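Local coordinates for protein uricase (Arthrobacter globiformis, PDB 2YZC) that catalyses the oxidation of uric acid by molecular oxygen to 5-hydroxyisourate, the precursor of (S)-allantoin, releasing hydrogen peroxide, at residues Leu92-His95 with Phe96-Phe100. Numbering follows the deposited sequence.
Sequences LGKH and FTEGF
H95 and F96 set their rings in a T-shaped pair, a worked example of an edge-to-face contact between consecutive residues on a helix. The imidazole brings its edge to the phenyl face, with ring centroids 4.8 Å apart and planes at 70°. H95 reaches this position because its CG stands anti to the backbone N (chi1 166°), which puts the ring beside its own carbonyl carbon, close to F96 N.

Followed outward, F96 meets the same two neighbours, L92 and H95, along its length. Its CB lies near the O of L92. CG lies near both that O and CD2 of H95, and the ring then divides: CD2 of F96 approaches L92 O at 3.2 Å, while CD1 and CE1 run beneath the histidine. At the far end CE2 touches CD2 of L92 at 4.2 Å, and CZ lies in the imidazole plane, at its edge. CD2 of H95 stands 3.6 Å above the centre of the phenyl ring. Cutting this side chain back to an alanine is likely to open a gap beside L92 and deprive H95 of the F96 face, leaving it the edge-to-face pair with F77.

Regular i to i+4 bonds carry the backbone, among them F96 N to L92 O (3.2 Å, 169° at the hydrogen) and G99 N to H95 O (2.8 Å).

L92, H95 and F96 all touch T73, and F96 also reaches S46 and L48. Here the C-terminal end of helix 85-99 packs on both helix 67-78 and strand 38-50 of the uricase fold, with F96 about 8 Å from the side chain of K22, a probable charge-relay residue.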
ATOM      1  N   LEU A  92       1.184  21.162  22.389  1.00 20.57           N
ATOM      2  CA  LEU A  92       0.254  21.539  21.327  1.00 20.77           C
ATOM      3  C   LEU A  92      -1.182  21.599  21.838  1.00 21.30           C
ATOM      4  O   LEU A  92      -1.895  22.576  21.607  1.00 21.24           O
ATOM      5  CB  LEU A  92       0.337  20.538  20.166  1.00 22.28           C
ATOM      6  CG  LEU A  92       1.556  20.659  19.247  1.00 24.78           C
ATOM      7  CD1 LEU A  92       1.696  19.415  18.373  1.00 22.49           C
ATOM      8  CD2 LEU A  92       1.405  21.916  18.395  1.00 22.91           C
ATOM      9  N   GLY A  93      -1.601  20.544  22.529  1.00 20.10           N
ATOM     10  CA  GLY A  93      -2.952  20.490  23.053  1.00 21.00           C
ATOM     11  C   GLY A  93      -3.288  21.639  23.981  1.00 20.53           C
ATOM     12  O   GLY A  93      -4.348  22.255  23.857  1.00 20.93           O
ATOM     13  N   LYS A  94      -2.394  21.929  24.919  1.00 21.03           N
ATOM     14  CA  LYS A  94      -2.629  23.017  25.861  1.00 22.73           C
ATOM     15  C   LYS A  94      -2.692  24.353  25.131  1.00 21.23           C
ATOM     16  O   LYS A  94      -3.494  25.219  25.479  1.00 22.30           O
ATOM     17  CB  LYS A  94      -1.527  23.060  26.918  1.00 23.96           C
ATOM     18  CG  LYS A  94      -1.458  21.823  27.799  1.00 28.39           C
ATOM     19  CD  LYS A  94      -0.294  21.931  28.774  1.00 33.60           C
ATOM     20  CE  LYS A  94      -0.091  20.644  29.548  1.00 34.65           C
ATOM     21  NZ  LYS A  94       1.122  20.714  30.418  1.00 37.87           N
ATOM     22  N   HIS A  95      -1.848  24.511  24.117  1.00 20.66           N
ATOM     23  CA  HIS A  95      -1.809  25.744  23.338  1.00 20.75           C
ATOM     24  C   HIS A  95      -3.153  26.079  22.703  1.00 21.06           C
ATOM     25  O   HIS A  95      -3.673  27.184  22.873  1.00 20.41           O
ATOM     26  CB  HIS A  95      -0.768  25.647  22.222  1.00 20.79           C
ATOM     27  CG  HIS A  95      -0.906  26.718  21.186  1.00 21.79           C
ATOM     28  ND1 HIS A  95      -0.603  28.039  21.437  1.00 23.09           N
ATOM     29  CD2 HIS A  95      -1.366  26.672  19.914  1.00 21.69           C
ATOM     30  CE1 HIS A  95      -0.872  28.762  20.363  1.00 24.20           C
ATOM     31  NE2 HIS A  95      -1.336  27.956  19.426  1.00 24.43           N
ATOM     32  N   PHE A  96      -3.707  25.130  21.953  1.00 19.77           N
ATOM     33  CA  PHE A  96      -4.980  25.364  21.284  1.00 20.97           C
ATOM     34  C   PHE A  96      -6.162  25.506  22.232  1.00 21.25           C
ATOM     35  O   PHE A  96      -7.003  26.384  22.046  1.00 24.39           O
ATOM     36  CB  PHE A  96      -5.259  24.255  20.268  1.00 19.31           C
ATOM     37  CG  PHE A  96      -4.338  24.285  19.087  1.00 21.11           C
ATOM     38  CD1 PHE A  96      -4.365  25.354  18.198  1.00 20.31           C
ATOM     39  CD2 PHE A  96      -3.407  23.272  18.891  1.00 19.74           C
ATOM     40  CE1 PHE A  96      -3.468  25.416  17.128  1.00 21.23           C
ATOM     41  CE2 PHE A  96      -2.506  23.324  17.824  1.00 22.30           C
ATOM     42  CZ  PHE A  96      -2.538  24.396  16.946  1.00 21.04           C
ATOM     43  N   THR A  97      -6.231  24.653  23.246  1.00 22.26           N
ATOM     44  CA  THR A  97      -7.342  24.718  24.189  1.00 24.33           C
ATOM     45  C   THR A  97      -7.317  26.006  25.011  1.00 27.19           C
ATOM     46  O   THR A  97      -8.354  26.637  25.225  1.00 27.52           O
ATOM     47  CB  THR A  97      -7.336  23.501  25.134  1.00 24.24           C
ATOM     48  OG1 THR A  97      -6.096  23.448  25.843  1.00 28.65           O
ATOM     49  CG2 THR A  97      -7.503  22.211  24.339  1.00 22.25           C
ATOM     50  N   GLU A  98      -6.130  26.403  25.455  1.00 27.55           N
ATOM     51  CA  GLU A  98      -5.985  27.615  26.250  1.00 30.34           C
ATOM     52  C   GLU A  98      -5.967  28.887  25.402  1.00 29.64           C
ATOM     53  O   GLU A  98      -6.320  29.963  25.878  1.00 28.95           O
ATOM     54  CB  GLU A  98      -4.700  27.538  27.078  1.00 33.53           C
ATOM     55  CG  GLU A  98      -4.723  26.482  28.173  1.00 38.70           C
ATOM     56  CD  GLU A  98      -3.345  26.208  28.748  1.00 44.11           C
ATOM     57  OE1 GLU A  98      -2.622  27.181  29.059  1.00 46.13           O
ATOM     58  OE2 GLU A  98      -2.985  25.019  28.894  1.00 48.06           O
ATOM     59  N   GLY A  99      -5.574  28.761  24.141  1.00 28.97           N
ATOM     60  CA  GLY A  99      -5.494  29.928  23.279  1.00 29.28           C
ATOM     61  C   GLY A  99      -6.781  30.430  22.654  1.00 28.99           C
ATOM     62  O   GLY A  99      -6.852  31.578  22.221  1.00 29.69           O
ATOM     63  N   PHE A 100      -7.800  29.583  22.601  1.00 27.53           N
ATOM     64  CA  PHE A 100      -9.071  29.966  22.000  1.00 28.58           C
ATOM     65  C   PHE A 100     -10.226  29.568  22.913  1.00 28.51           C
ATOM     66  O   PHE A 100     -10.385  28.398  23.252  1.00 27.12           O
ATOM     67  CB  PHE A 100      -9.197  29.291  20.634  1.00 27.00           C
ATOM     68  CG  PHE A 100      -8.060  29.611  19.701  1.00 27.26           C
ATOM     69  CD1 PHE A 100      -8.068  30.777  18.946  1.00 27.82           C
ATOM     70  CD2 PHE A 100      -6.956  28.767  19.613  1.00 27.42           C
ATOM     71  CE1 PHE A 100      -6.993  31.103  18.118  1.00 27.26           C
ATOM     72  CE2 PHE A 100      -5.876  29.083  18.786  1.00 28.43           C
ATOM     73  CZ  PHE A 100      -5.896  30.256  18.038  1.00 26.47           C
TER